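Local atomic coordinates of glutathione S-transferase (Legionella pneumophila subsp. pneumophila str. Philadelphia 1, PDB entry 3NIV), a protein that probably catalyses the glutathione-dependent isomerisation of maleylacetoacetate and may also transfer glutathione to other substrates. Residues L85-P90 against A94-M99; P109-R114 against L131-H136; P173-A178 against F183-Y188. All blocks are in the same frame, centred on the assembly; numbering follows the deposited sequence.

Contact 1 (L85-P90 against A94-M99); sequences LLPKDP and ATLKSM
L86 and L96 both set CG beside the backbone N and anti to the carbonyl carbon (chi1 -73° and -77°), which sends their branches past each other in opposite directions between the linker and the helix it leads into. This is the junction of the two-domain glutathione transferase fold, where the loop leaving the thioredoxin-like domain turns into helix 90-106, the first of the all-helical domain. L86 forks over the helix: CD2 rests on L96 CB at 3.9 Å, while CD1 lies 3.5 Å from K97 CD. The lysine chain, bent at three successive torsions, crosses the leucine at about a right angle, so its methylenes add to the apolar surface while NZ reaches a salt bridge with D74. A lysine suits this place because one residue serves both greasy and charged surroundings. L166 and F160 of the same chain complete the apolar surroundings of L86 and of the P87-L96 pair respectively, and P90 and A94 also pack on the second subunit. The helix start is well marked: D89 is the N-cap, its OD2 accepting from the N of M92, and P90, with no N-H to offer, fits a first turn where none is needed. A94 N then donates to P90 O at 3.2 Å, and the small CB of A94 lies close by that same carbonyl. P87, rigid and compact, presents its ring to L96, whose CD1 sits tightly at 3.3 Å from P87 CG and 3.4 Å from P87 CD.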
loop_
_atom_site.group_PDB
_atom_site.type_symbol
_atom_site.label_atom_id
_atom_site.label_comp_id
_atom_site.label_asym_id
_atom_site.label_seq_id
_atom_site.Cartn_x
_atom_site.Cartn_y
_atom_site.Cartn_z
ATOM N N LEU A 85 -0.368 6.211 -16.592
ATOM C CA LEU A 85 -0.224 4.842 -16.119
ATOM C C LEU A 85 -1.578 4.280 -15.716
ATOM O O LEU A 85 -1.699 3.127 -15.313
ATOM C CB LEU A 85 0.771 4.775 -14.964
ATOM C CG LEU A 85 2.179 5.237 -15.349
ATOM C CD1 LEU A 85 3.070 5.358 -14.123
ATOM C CD2 LEU A 85 2.777 4.293 -16.378
ATOM N N LEU A 86 -2.607 5.107 -15.858
ATOM C CA LEU A 86 -3.957 4.696 -15.510
ATOM C C LEU A 86 -4.983 5.236 -16.492
ATOM O O LEU A 86 -4.826 6.340 -17.013
ATOM C CB LEU A 86 -4.294 5.180 -14.100
ATOM C CG LEU A 86 -3.592 4.403 -12.991
ATOM C CD1 LEU A 86 -3.478 5.245 -11.735
ATOM C CD2 LEU A 86 -4.318 3.093 -12.715
ATOM N N PRO A 87 -6.053 4.463 -16.725
ATOM C CA PRO A 87 -7.201 4.866 -17.547
ATOM C C PRO A 87 -7.904 6.109 -16.978
ATOM O O PRO A 87 -7.654 6.496 -15.831
ATOM C CB PRO A 87 -8.146 3.663 -17.448
ATOM C CG PRO A 87 -7.317 2.533 -16.946
ATOM C CD PRO A 87 -6.251 3.146 -16.101
ATOM N N LYS A 88 -8.779 6.724 -17.768
ATOM C CA LYS A 88 -9.553 7.865 -17.278
ATOM C C LYS A 88 -10.775 7.453 -16.449
ATOM O O LYS A 88 -11.067 8.065 -15.423
ATOM C CB LYS A 88 -9.961 8.788 -18.428
ATOM C CG LYS A 88 -8.870 9.764 -18.871
ATOM C CD LYS A 88 -9.326 10.569 -20.077
ATOM C CE LYS A 88 -8.150 11.177 -20.825
ATOM N NZ LYS A 88 -8.577 11.673 -22.171
ATOM N N ASP A 89 -11.478 6.416 -16.891
ATOM C CA ASP A 89 -12.650 5.924 -16.168
ATOM C C ASP A 89 -12.354 5.718 -14.679
ATOM O O ASP A 89 -11.566 4.846 -14.300
ATOM C CB ASP A 89 -13.157 4.626 -16.801
ATOM C CG ASP A 89 -14.294 3.994 -16.016
ATOM O OD1 ASP A 89 -15.214 4.735 -15.601
ATOM O OD2 ASP A 89 -14.279 2.756 -15.821
ATOM N N PRO A 90 -12.989 6.529 -13.827
ATOM C CA PRO A 90 -12.768 6.497 -12.383
ATOM C C PRO A 90 -12.829 5.093 -11.806
ATOM O O PRO A 90 -12.045 4.787 -10.922
ATOM C CB PRO A 90 -13.920 7.342 -11.851
ATOM C CG PRO A 90 -14.123 8.348 -12.924
ATOM C CD PRO A 90 -13.906 7.619 -14.210
ATOM N N ALA A 94 -9.515 2.938 -10.420
ATOM C CA ALA A 94 -9.467 2.434 -9.056
ATOM C C ALA A 94 -9.245 0.922 -9.044
ATOM O O ALA A 94 -8.636 0.369 -8.128
ATOM C CB ALA A 94 -10.749 2.790 -8.316
ATOM N N THR A 95 -9.758 0.256 -10.066
ATOM C CA THR A 95 -9.697 -1.191 -10.127
ATOM C C THR A 95 -8.270 -1.660 -10.373
ATOM O O THR A 95 -7.793 -2.607 -9.748
ATOM C CB THR A 95 -10.596 -1.707 -11.243
ATOM O OG1 THR A 95 -11.960 -1.513 -10.859
ATOM C CG2 THR A 95 -10.341 -3.191 -11.499
ATOM N N LEU A 96 -7.597 -0.986 -11.296
ATOM C CA LEU A 96 -6.204 -1.264 -11.569
ATOM C C LEU A 96 -5.332 -0.941 -10.349
ATOM O O LEU A 96 -4.433 -1.696 -9.988
ATOM C CB LEU A 96 -5.768 -0.477 -12.803
ATOM C CG LEU A 96 -6.270 -1.135 -14.088
ATOM C CD1 LEU A 96 -6.282 -0.158 -15.254
ATOM C CD2 LEU A 96 -5.439 -2.374 -14.409
ATOM N N LYS A 97 -5.625 0.180 -9.711
ATOM C CA LYS A 97 -4.933 0.599 -8.495
ATOM C C LYS A 97 -4.966 -0.486 -7.438
ATOM O O LYS A 97 -3.946 -0.820 -6.834
ATOM C CB LYS A 97 -5.608 1.836 -7.928
ATOM C CG LYS A 97 -4.653 2.929 -7.516
ATOM C CD LYS A 97 -4.478 3.953 -8.634
ATOM C CE LYS A 97 -4.354 5.366 -8.065
ATOM N NZ LYS A 97 -3.221 5.498 -7.098
ATOM N N SER A 98 -6.148 -1.041 -7.213
ATOM C CA SER A 98 -6.301 -2.042 -6.181
ATOM C C SER A 98 -5.506 -3.309 -6.527
ATOM O O SER A 98 -5.144 -4.103 -5.648
ATOM C CB SER A 98 -7.769 -2.367 -5.966
ATOM O OG SER A 98 -8.257 -3.234 -6.957
HETATM N N MSE A 99 -5.234 -3.502 -7.806
HETATM C CA MSE A 99 -4.466 -4.668 -8.206
HETATM C C MSE A 99 -3.000 -4.432 -7.914
HETATM O O MSE A 99 -2.302 -5.322 -7.469
HETATM C CB MSE A 99 -4.704 -4.981 -9.675
HETATM C CG MSE A 99 -6.090 -5.538 -9.904
HETATM SE SE MSE A 99 -6.549 -5.622 -11.783
HETATM C CE MSE A 99 -5.184 -6.926 -12.362
#

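Contact 2 (P109-R114 against L131-H136); sequences PLNNLR and LEWYHH
L110 and N111, on the short helix 108-111, meet the aromatic pair W133 and Y134 of helix 127-149 inside the all-helical domain. The straightest polar link is from the indole: W133 NE1 donates to L110 O over 3.0 Å at 167°. The acceptor lies practically in the indole plane, whereas the donor stands above the plane of the carbonyl. Tryptophan suits the site because one N-H can bind a backbone oxygen while the rest of the ring packs among V115, L116 and L119.

Stacking governs the second pair. The N111 amide lies flat over one face of Y134, the planes only 7° apart and CG 3.5 Å above the ring, close to its centre. CB of N111 adds a CH-pi contact, 3.8 Å from the centroid. The Y134 side chain, chi1 -163° with CG opposite the backbone N, brings its ring beneath the amide, the two side chains crossing obliquely while their planes stay stacked; F181 also stacks on this ring. Asparagine is apt here, being flat enough to stack yet able to donate.

Weaker polar links surround the stack. N111 ND2 has a weak, less certain bond to Y134 O, and a water 3.0 Å from Y134 OH is weakly bonded to the same ND2. Apolar packing is slight, L110 CD1 reaching W133 CZ2 at 4.5 Å.

Polar and aromatic surfaces are thus matched in a buried setting, but unevenly: the carbonyl of L110 gains a firm donor, whereas N111 OD1 is buried without a hydrogen-bond partner, a probable energetic cost that the amide-ring stack may partly offset.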
loop_
_atom_site.group_PDB
_atom_site.type_symbol
_atom_site.label_atom_id
_atom_site.label_comp_id
_atom_site.label_asym_id
_atom_site.label_seq_id
_atom_site.Cartn_x
_atom_site.Cartn_y
_atom_site.Cartn_z
ATOM N N PRO A 109 5.103 -6.550 1.338
ATOM C CA PRO A 109 5.421 -6.293 2.751
ATOM C C PRO A 109 5.777 -7.554 3.530
ATOM O O PRO A 109 6.710 -7.526 4.337
ATOM C CB PRO A 109 4.130 -5.685 3.300
ATOM C CG PRO A 109 3.489 -5.053 2.105
ATOM C CD PRO A 109 3.851 -5.891 0.916
ATOM N N LEU A 110 5.049 -8.642 3.289
ATOM C CA LEU A 110 5.296 -9.910 3.985
ATOM C C LEU A 110 6.669 -10.543 3.707
ATOM O O LEU A 110 7.183 -11.290 4.537
ATOM C CB LEU A 110 4.207 -10.929 3.645
ATOM C CG LEU A 110 2.820 -10.805 4.267
ATOM C CD1 LEU A 110 2.949 -10.350 5.716
ATOM C CD2 LEU A 110 1.964 -9.849 3.482
ATOM N N ASN A 111 7.244 -10.262 2.540
ATOM C CA ASN A 111 8.474 -10.930 2.101
ATOM C C ASN A 111 9.711 -10.039 2.126
ATOM O O ASN A 111 10.800 -10.440 1.699
ATOM C CB ASN A 111 8.295 -11.498 0.691
ATOM C CG ASN A 111 7.373 -12.700 0.659
ATOM O OD1 ASN A 111 7.194 -13.406 1.659
ATOM N ND2 ASN A 111 6.784 -12.940 -0.495
ATOM N N ASN A 112 9.538 -8.823 2.615
ATOM C CA ASN A 112 10.645 -7.897 2.742
ATOM C C ASN A 112 11.748 -8.531 3.581
ATOM O O ASN A 112 11.471 -9.341 4.462
ATOM C CB ASN A 112 10.173 -6.594 3.380
ATOM C CG ASN A 112 11.265 -5.544 3.433
ATOM O OD1 ASN A 112 11.211 -4.544 2.719
ATOM N ND2 ASN A 112 12.273 -5.772 4.267
ATOM N N LEU A 113 12.993 -8.165 3.292
ATOM C CA LEU A 113 14.141 -8.742 3.969
ATOM C C LEU A 113 13.954 -8.661 5.475
ATOM O O LEU A 113 14.255 -9.613 6.199
ATOM C CB LEU A 113 15.423 -8.023 3.553
ATOM C CG LEU A 113 16.733 -8.555 4.151
ATOM C CD1 LEU A 113 16.797 -10.076 4.079
ATOM C CD2 LEU A 113 17.963 -7.937 3.480
ATOM N N ARG A 114 13.425 -7.522 5.918
ATOM C CA ARG A 114 13.203 -7.227 7.324
ATOM C C ARG A 114 12.272 -8.256 7.944
ATOM O O ARG A 114 12.415 -8.607 9.112
ATOM C CB ARG A 114 12.623 -5.811 7.491
ATOM C CG ARG A 114 11.082 -5.773 7.504
ATOM C CD ARG A 114 10.435 -4.546 6.806
ATOM N NE ARG A 114 10.293 -3.381 7.669
ATOM C CZ ARG A 114 9.138 -2.811 8.025
ATOM N NH1 ARG A 114 7.967 -3.274 7.602
ATOM N NH2 ARG A 114 9.164 -1.751 8.817
ATOM N N LEU A 131 11.392 -20.227 2.937
ATOM C CA LEU A 131 10.861 -20.474 1.601
ATOM C C LEU A 131 9.373 -20.796 1.593
ATOM O O LEU A 131 8.638 -20.379 0.695
ATOM C CB LEU A 131 11.617 -21.615 0.926
ATOM C CG LEU A 131 12.741 -21.165 0.004
ATOM C CD1 LEU A 131 12.165 -20.344 -1.159
ATOM C CD2 LEU A 131 13.785 -20.375 0.801
ATOM N N GLU A 132 8.931 -21.561 2.581
ATOM C CA GLU A 132 7.525 -21.923 2.663
ATOM C C GLU A 132 6.653 -20.693 2.949
ATOM O O GLU A 132 5.612 -20.494 2.322
ATOM C CB GLU A 132 7.322 -22.987 3.735
ATOM C CG GLU A 132 5.948 -23.606 3.711
ATOM C CD GLU A 132 5.912 -24.949 4.405
ATOM O OE1 GLU A 132 4.845 -25.278 4.968
ATOM O OE2 GLU A 132 6.946 -25.667 4.387
ATOM N N TRP A 133 7.096 -19.874 3.898
ATOM C CA TRP A 133 6.486 -18.587 4.182
ATOM C C TRP A 133 6.430 -17.762 2.903
ATOM O O TRP A 133 5.355 -17.330 2.456
ATOM C CB TRP A 133 7.322 -17.865 5.251
ATOM C CG TRP A 133 6.995 -16.411 5.532
ATOM C CD1 TRP A 133 7.498 -15.319 4.892
ATOM C CD2 TRP A 133 6.147 -15.906 6.577
ATOM N NE1 TRP A 133 6.999 -14.162 5.456
ATOM C CE2 TRP A 133 6.174 -14.499 6.496
ATOM C CE3 TRP A 133 5.370 -16.508 7.573
ATOM C CZ2 TRP A 133 5.446 -13.684 7.364
ATOM C CZ3 TRP A 133 4.645 -15.700 8.435
ATOM C CH2 TRP A 133 4.687 -14.298 8.321
ATOM N N TYR A 134 7.603 -17.557 2.321
ATOM C CA TYR A 134 7.759 -16.689 1.170
ATOM C C TYR A 134 6.865 -17.128 0.012
ATOM O O TYR A 134 6.238 -16.301 -0.658
ATOM C CB TYR A 134 9.218 -16.677 0.742
ATOM C CG TYR A 134 9.575 -15.530 -0.153
ATOM C CD1 TYR A 134 9.027 -15.421 -1.423
ATOM C CD2 TYR A 134 10.474 -14.566 0.258
ATOM C CE1 TYR A 134 9.357 -14.369 -2.253
ATOM C CE2 TYR A 134 10.816 -13.516 -0.569
ATOM C CZ TYR A 134 10.250 -13.418 -1.821
ATOM O OH TYR A 134 10.575 -12.366 -2.641
ATOM N N HIS A 135 6.803 -18.436 -0.202
ATOM C CA HIS A 135 6.012 -19.008 -1.284
ATOM C C HIS A 135 4.523 -18.916 -0.973
ATOM O O HIS A 135 3.682 -18.833 -1.881
ATOM C CB HIS A 135 6.425 -20.468 -1.517
ATOM C CG HIS A 135 7.661 -20.624 -2.353
ATOM N ND1 HIS A 135 8.003 -21.812 -2.966
ATOM C CD2 HIS A 135 8.621 -19.733 -2.699
ATOM C CE1 HIS A 135 9.129 -21.652 -3.637
ATOM N NE2 HIS A 135 9.525 -20.402 -3.494
ATOM N N HIS A 136 4.201 -18.933 0.316
ATOM C CA HIS A 136 2.809 -18.838 0.744
ATOM C C HIS A 136 2.148 -17.534 0.301
ATOM O O HIS A 136 1.023 -17.531 -0.187
ATOM C CB HIS A 136 2.691 -18.974 2.259
ATOM C CG HIS A 136 1.313 -18.711 2.766
ATOM N ND1 HIS A 136 0.213 -19.410 2.317
ATOM C CD2 HIS A 136 0.846 -17.811 3.664
ATOM C CE1 HIS A 136 -0.870 -18.957 2.920
ATOM N NE2 HIS A 136 -0.514 -17.989 3.743
HETATM O O HOH W 1 8.160 -10.586 -2.658
#

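Contact 3 (P173-A178 against F183-Y188); sequences PQVYNA and FDMASY
A178 and F183 join the end of helix 166-180 to the loop that doubles back from it, within the all-helical C-terminal domain of the glutathione transferase fold. The loop offers bumps and the helix a shallow surface of small side chains. At its centre is the methyl of A178, small enough to let the loop come close: its CB lies 4.2 Å from F183 CB and 4.2 Å from SE of the selenomethionine M185, the two roughly at right angles about the methyl. M185 bends at chi2 and chi3 (-59° and -72°), so its chain curls and its terminal CE reaches V175 CG2, 4.3 Å away, one helical turn before A178. A long, flexible methionine-type chain suits this uneven seat between alanine and valine, which I191 of helix 189-198 helps to enclose by touching both V175 and M185.

F183 starts toward the helix at CB, but its ring leads away to meet H135 edge-to-face. M185 SE lies at the edge of that ring, in its plane, so F183 and M185 also fit against each other. The backbones are pinned where they come closest: F183 N donates to A178 O at 2.7 Å and 171°.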
loop_
_atom_site.group_PDB
_atom_site.type_symbol
_atom_site.label_atom_id
_atom_site.label_comp_id
_atom_site.label_asym_id
_atom_site.label_seq_id
_atom_site.Cartn_x
_atom_site.Cartn_y
_atom_site.Cartn_z
ATOM N N PRO A 173 8.153 -6.486 -11.138
ATOM C CA PRO A 173 9.073 -6.702 -10.009
ATOM C C PRO A 173 8.647 -7.853 -9.087
ATOM O O PRO A 173 9.495 -8.622 -8.646
ATOM C CB PRO A 173 9.052 -5.358 -9.272
ATOM C CG PRO A 173 8.688 -4.366 -10.333
ATOM C CD PRO A 173 7.708 -5.085 -11.229
ATOM N N GLN A 174 7.356 -7.999 -8.829
ATOM C CA GLN A 174 6.889 -9.106 -8.000
ATOM C C GLN A 174 7.204 -10.487 -8.594
ATOM O O GLN A 174 7.550 -11.415 -7.873
ATOM C CB GLN A 174 5.387 -8.985 -7.735
ATOM C CG GLN A 174 4.882 -9.912 -6.640
ATOM C CD GLN A 174 5.616 -9.721 -5.313
ATOM O OE1 GLN A 174 6.186 -10.664 -4.782
ATOM N NE2 GLN A 174 5.604 -8.496 -4.782
ATOM N N VAL A 175 7.066 -10.612 -9.912
ATOM C CA VAL A 175 7.297 -11.869 -10.602
ATOM C C VAL A 175 8.799 -12.172 -10.613
ATOM O O VAL A 175 9.217 -13.315 -10.470
ATOM C CB VAL A 175 6.735 -11.810 -12.036
ATOM C CG1 VAL A 175 7.163 -13.031 -12.855
ATOM C CG2 VAL A 175 5.220 -11.693 -11.994
ATOM N N TYR A 176 9.601 -11.129 -10.762
ATOM C CA TYR A 176 11.040 -11.234 -10.621
ATOM C C TYR A 176 11.417 -11.895 -9.282
ATOM O O TYR A 176 12.182 -12.863 -9.250
ATOM C CB TYR A 176 11.643 -9.837 -10.736
ATOM C CG TYR A 176 13.130 -9.742 -10.481
ATOM C CD1 TYR A 176 13.617 -9.541 -9.199
ATOM C CD2 TYR A 176 14.043 -9.808 -11.524
ATOM C CE1 TYR A 176 14.962 -9.437 -8.959
ATOM C CE2 TYR A 176 15.398 -9.703 -11.286
ATOM C CZ TYR A 176 15.847 -9.514 -10.002
ATOM O OH TYR A 176 17.190 -9.399 -9.739
ATOM N N ASN A 177 10.867 -11.376 -8.184
ATOM C CA ASN A 177 11.068 -11.964 -6.861
ATOM C C ASN A 177 10.707 -13.439 -6.792
ATOM O O ASN A 177 11.390 -14.230 -6.143
ATOM C CB ASN A 177 10.236 -11.214 -5.824
ATOM C CG ASN A 177 10.893 -9.937 -5.373
ATOM O OD1 ASN A 177 12.049 -9.678 -5.701
ATOM N ND2 ASN A 177 10.164 -9.125 -4.615
ATOM N N ALA A 178 9.611 -13.796 -7.453
ATOM C CA ALA A 178 9.099 -15.158 -7.424
ATOM C C ALA A 178 10.081 -16.167 -8.052
ATOM O O ALA A 178 10.345 -17.232 -7.485
ATOM C CB ALA A 178 7.746 -15.218 -8.106
ATOM N N PHE A 183 9.659 -19.855 -7.073
ATOM C CA PHE A 183 8.266 -20.216 -6.966
ATOM C C PHE A 183 7.810 -20.582 -8.374
ATOM O O PHE A 183 8.217 -19.949 -9.342
ATOM C CB PHE A 183 7.490 -19.016 -6.421
ATOM C CG PHE A 183 6.004 -19.214 -6.363
ATOM C CD1 PHE A 183 5.423 -19.943 -5.332
ATOM C CD2 PHE A 183 5.181 -18.638 -7.320
ATOM C CE1 PHE A 183 4.042 -20.102 -5.262
ATOM C CE2 PHE A 183 3.800 -18.797 -7.256
ATOM C CZ PHE A 183 3.231 -19.533 -6.228
ATOM N N ASP A 184 6.972 -21.601 -8.495
ATOM C CA ASP A 184 6.552 -22.065 -9.811
ATOM C C ASP A 184 5.313 -21.339 -10.286
ATOM O O ASP A 184 4.268 -21.432 -9.663
ATOM C CB ASP A 184 6.287 -23.571 -9.802
ATOM C CG ASP A 184 5.851 -24.092 -11.164
ATOM O OD1 ASP A 184 6.376 -23.598 -12.187
ATOM O OD2 ASP A 184 4.981 -24.989 -11.216
HETATM N N MSE A 185 5.433 -20.658 -11.420
HETATM C CA MSE A 185 4.375 -19.792 -11.941
HETATM C C MSE A 185 3.314 -20.494 -12.790
HETATM O O MSE A 185 2.397 -19.847 -13.294
HETATM C CB MSE A 185 4.985 -18.645 -12.754
HETATM C CG MSE A 185 5.774 -17.652 -11.917
HETATM SE SE MSE A 185 4.707 -16.784 -10.502
HETATM C CE MSE A 185 3.602 -15.621 -11.623
ATOM N N ALA A 186 3.434 -21.806 -12.950
ATOM C CA ALA A 186 2.534 -22.558 -13.836
ATOM C C ALA A 186 1.052 -22.170 -13.715
ATOM O O ALA A 186 0.320 -22.146 -14.703
ATOM C CB ALA A 186 2.708 -24.052 -13.607
ATOM N N SER A 187 0.623 -21.865 -12.499
ATOM C CA SER A 187 -0.785 -21.618 -12.210
ATOM C C SER A 187 -1.305 -20.281 -12.757
ATOM O O SER A 187 -2.514 -20.030 -12.752
ATOM C CB SER A 187 -1.003 -21.685 -10.697
ATOM O OG SER A 187 -2.344 -21.407 -10.337
ATOM N N TYR A 188 -0.398 -19.446 -13.256
ATOM C CA TYR A 188 -0.736 -18.069 -13.593
ATOM C C TYR A 188 -0.417 -17.676 -15.037
ATOM O O TYR A 188 0.447 -16.828 -15.277
ATOM C CB TYR A 188 -0.019 -17.136 -12.623
ATOM C CG TYR A 188 -0.154 -17.592 -11.191
ATOM C CD1 TYR A 188 -1.380 -17.549 -10.552
ATOM C CD2 TYR A 188 0.940 -18.088 -10.486
ATOM C CE1 TYR A 188 -1.520 -17.973 -9.251
ATOM C CE2 TYR A 188 0.814 -18.506 -9.178
ATOM C CZ TYR A 188 -0.423 -18.445 -8.565
ATOM O OH TYR A 188 -0.580 -18.871 -7.271
#

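How the contacts relate
Following the chain from the N terminus, contact 1 comes first, closing the short turn by which the interdomain linker enters helix 90-106. Helix 108-111 follows, and contact 2 closes a longer, mostly helical excursion when helix 127-149 returns to it. Contact 3 closes the loop after helix 166-180, ahead of helix 189-198. The three lie in series, none nested or crossing. Contacts 2 and 3, with centres 13 Å apart, touch directly: Y134 OH packs 3.4 Å from N177 CB, joining helices 127-149 and 166-180. Contact 1 stands apart, its centre 27 Å from that of contact 2, yet both of these reach the second subunit, while contact 3 does not.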